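PDB 4MYK: formiminoglutamase from Trypanosoma cruzi, which hydrolyses N-formimino-L-glutamate as an arginase-like, manganese-dependent member of the ureohydrolase family. Local coordinates for residues V76-L81 with V303-T308. The protein carries 1 engineered substitution. Numbering follows the deposited sequence.
Sequences VDASHL and VLGFAT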
ATOM      1  N   VAL A  76       3.685 -18.851 -19.475  1.00 20.92           N
ATOM      2  CA  VAL A  76       4.908 -19.613 -19.271  1.00 22.39           C
ATOM      3  C   VAL A  76       4.566 -20.876 -18.486  1.00 22.08           C
ATOM      4  O   VAL A  76       3.931 -20.807 -17.431  1.00 21.29           O
ATOM      5  CB  VAL A  76       5.986 -18.785 -18.514  1.00 21.67           C
ATOM      6  CG1 VAL A  76       7.151 -19.659 -18.115  1.00 18.91           C
ATOM      7  CG2 VAL A  76       6.471 -17.631 -19.374  1.00 23.30           C
ATOM      8  N   ASP A  77       4.958 -22.026 -19.023  1.00 20.91           N
ATOM      9  CA  ASP A  77       4.763 -23.284 -18.340  1.00 20.60           C
ATOM     10  C   ASP A  77       6.099 -23.736 -17.786  1.00 22.28           C
ATOM     11  O   ASP A  77       7.048 -23.942 -18.534  1.00 21.16           O
ATOM     12  CB  ASP A  77       4.219 -24.329 -19.312  1.00 25.68           C
ATOM     13  CG  ASP A  77       3.894 -25.658 -18.636  1.00 23.06           C
ATOM     14  OD1 ASP A  77       4.031 -25.756 -17.404  1.00 23.97           O
ATOM     15  OD2 ASP A  77       3.491 -26.603 -19.346  1.00 25.58           O
ATOM     16  N   ALA A  78       6.167 -23.883 -16.467  1.00 22.64           N
ATOM     17  CA  ALA A  78       7.405 -24.291 -15.794  1.00 24.57           C
ATOM     18  C   ALA A  78       7.356 -25.763 -15.415  1.00 22.27           C
ATOM     19  O   ALA A  78       8.203 -26.245 -14.662  1.00 24.73           O
ATOM     20  CB  ALA A  78       7.663 -23.427 -14.542  1.00 21.06           C
ATOM     21  N   SER A  79       6.358 -26.466 -15.949  1.00 22.21           N
ATOM     22  CA  SER A  79       6.111 -27.869 -15.630  1.00 26.46           C
ATOM     23  C   SER A  79       7.331 -28.759 -15.823  1.00 25.83           C
ATOM     24  O   SER A  79       7.431 -29.816 -15.199  1.00 23.94           O
ATOM     25  CB  SER A  79       4.939 -28.402 -16.454  1.00 20.13           C
ATOM     26  OG  SER A  79       3.724 -27.819 -16.017  1.00 21.86           O
ATOM     27  N   HIS A  80       8.256 -28.331 -16.677  1.00 25.01           N
ATOM     28  CA  HIS A  80       9.424 -29.152 -17.009  1.00 31.31           C
ATOM     29  C   HIS A  80      10.600 -29.035 -16.022  1.00 31.09           C
ATOM     30  O   HIS A  80      11.528 -29.841 -16.070  1.00 32.89           O
ATOM     31  CB  HIS A  80       9.895 -28.876 -18.446  1.00 33.75           C
ATOM     32  CG  HIS A  80      10.727 -27.640 -18.589  1.00 35.38           C
ATOM     33  ND1 HIS A  80      10.192 -26.412 -18.921  1.00 33.45           N
ATOM     34  CD2 HIS A  80      12.059 -27.443 -18.454  1.00 32.20           C
ATOM     35  CE1 HIS A  80      11.158 -25.514 -18.979  1.00 32.00           C
ATOM     36  NE2 HIS A  80      12.301 -26.113 -18.695  1.00 31.28           N
ATOM     37  N   LEU A  81      10.566 -28.039 -15.138  1.00 25.61           N
ATOM     38  CA  LEU A  81      11.676 -27.808 -14.221  1.00 22.29           C
ATOM     39  C   LEU A  81      11.578 -28.753 -13.040  1.00 24.81           C
ATOM     40  O   LEU A  81      10.487 -29.185 -12.675  1.00 25.75           O
ATOM     41  CB  LEU A  81      11.675 -26.367 -13.711  1.00 22.67           C
ATOM     42  CG  LEU A  81      12.138 -25.241 -14.635  1.00 20.55           C
ATOM     43  CD1 LEU A  81      12.007 -23.890 -13.942  1.00 20.00           C
ATOM     44  CD2 LEU A  81      13.560 -25.475 -15.075  1.00 21.34           C
ATOM     45  N   VAL A 303      11.301 -18.543 -10.908  1.00 14.70           N
ATOM     46  CA  VAL A 303      11.175 -19.889 -11.447  1.00 15.27           C
ATOM     47  C   VAL A 303      10.539 -19.901 -12.844  1.00 17.87           C
ATOM     48  O   VAL A 303      11.008 -20.612 -13.737  1.00 19.87           O
ATOM     49  CB  VAL A 303      10.365 -20.782 -10.502  1.00 17.71           C
ATOM     50  CG1 VAL A 303       9.934 -22.066 -11.209  1.00 19.60           C
ATOM     51  CG2 VAL A 303      11.171 -21.086  -9.243  1.00 17.58           C
ATOM     52  N   LEU A 304       9.481 -19.115 -13.030  1.00 16.74           N
ATOM     53  CA  LEU A 304       8.860 -18.954 -14.339  1.00 17.40           C
ATOM     54  C   LEU A 304       9.832 -18.379 -15.368  1.00 17.37           C
ATOM     55  O   LEU A 304       9.872 -18.829 -16.510  1.00 18.78           O
ATOM     56  CB  LEU A 304       7.647 -18.037 -14.242  1.00 17.45           C
ATOM     57  CG  LEU A 304       6.375 -18.619 -13.636  1.00 16.85           C
ATOM     58  CD1 LEU A 304       5.274 -17.589 -13.698  1.00 19.22           C
ATOM     59  CD2 LEU A 304       5.965 -19.870 -14.377  1.00 18.94           C
ATOM     60  N   GLY A 305      10.595 -17.366 -14.967  1.00 16.91           N
ATOM     61  CA  GLY A 305      11.562 -16.750 -15.851  1.00 17.84           C
ATOM     62  C   GLY A 305      12.610 -17.763 -16.257  1.00 20.40           C
ATOM     63  O   GLY A 305      13.031 -17.822 -17.416  1.00 18.99           O
ATOM     64  N   PHE A 306      13.024 -18.566 -15.285  1.00 16.57           N
ATOM     65  CA  PHE A 306      14.030 -19.598 -15.501  1.00 19.73           C
ATOM     66  C   PHE A 306      13.547 -20.618 -16.528  1.00 20.05           C
ATOM     67  O   PHE A 306      14.297 -21.036 -17.415  1.00 20.87           O
ATOM     68  CB  PHE A 306      14.339 -20.293 -14.183  1.00 16.77           C
ATOM     69  CG  PHE A 306      15.619 -21.062 -14.191  1.00 17.06           C
ATOM     70  CD1 PHE A 306      16.830 -20.427 -13.929  1.00 18.69           C
ATOM     71  CD2 PHE A 306      15.620 -22.423 -14.451  1.00 17.28           C
ATOM     72  CE1 PHE A 306      18.018 -21.136 -13.927  1.00 17.68           C
ATOM     73  CE2 PHE A 306      16.799 -23.136 -14.453  1.00 18.24           C
ATOM     74  CZ  PHE A 306      18.003 -22.490 -14.186  1.00 17.52           C
ATOM     75  N   ALA A 307      12.283 -21.003 -16.414  1.00 17.75           N
ATOM     76  CA  ALA A 307      11.711 -21.968 -17.345  1.00 19.00           C
ATOM     77  C   ALA A 307      11.859 -21.529 -18.808  1.00 22.82           C
ATOM     78  O   ALA A 307      11.697 -22.343 -19.721  1.00 24.75           O
ATOM     79  CB  ALA A 307      10.244 -22.232 -17.006  1.00 20.02           C
ATOM     80  N   THR A 308      12.169 -20.252 -19.031  1.00 23.23           N
ATOM     81  CA  THR A 308      12.249 -19.737 -20.394  1.00 23.57           C
ATOM     82  C   THR A 308      13.655 -19.747 -20.969  1.00 24.92           C
ATOM     83  O   THR A 308      13.808 -19.664 -22.183  1.00 25.24           O
ATOM     84  CB  THR A 308      11.636 -18.309 -20.571  1.00 19.68           C
ATOM     85  OG1 THR A 308      12.393 -17.356 -19.823  1.00 21.35           O
ATOM     86  CG2 THR A 308      10.168 -18.267 -20.145  1.00 19.97           C
TER
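The imidazole of H80 turns its edge to the backbone O of A307, near the C-terminal end of helix 290-306. H80 CE1 lies 3.3 Å from A307 O, near the ring plane. CE1 is a carbon, so this is a close CH-to-carbonyl approach; no hydrogen bond joins the two segments. CG of H80 stands between the backbone N and carbonyl carbon (chi1 80°). This swings the ring toward A307, with L81 CG off one face, near the rim.

The rest is methyl packing, against side chains and two helix carbonyl oxygens. A307 sits in the middle, its CB 3.8 Å from A78 CB. On one flank, L81 CD1 lies 3.4 Å from V303 O, and L81 CD2 reaches the F306 ring edge, 3.7 Å from F306 CD2. On the other, with chi1 at 171°, V76 CG1 swings away from its backbone N and reaches L304 O at 3.3 Å. V76 CG2 meets T308 CG2 at 3.8 Å.

D77 OD1 accepts from S79 N in an Asx turn and from S79 OG through its syn lone pair. A type I turn, A78 to L81, overlaps it. T308 OG1 bonds back to G305 O.

Away from the manganese site, the contact packs the small antiparallel hairpin of strands 70-71 and 76-77 on the last helix of the arginase/deacetylase alpha/beta fold, just before strand 83-88. F266 of helix 258-270 touches V76 and L304, while F114 meets F306 edge-to-face.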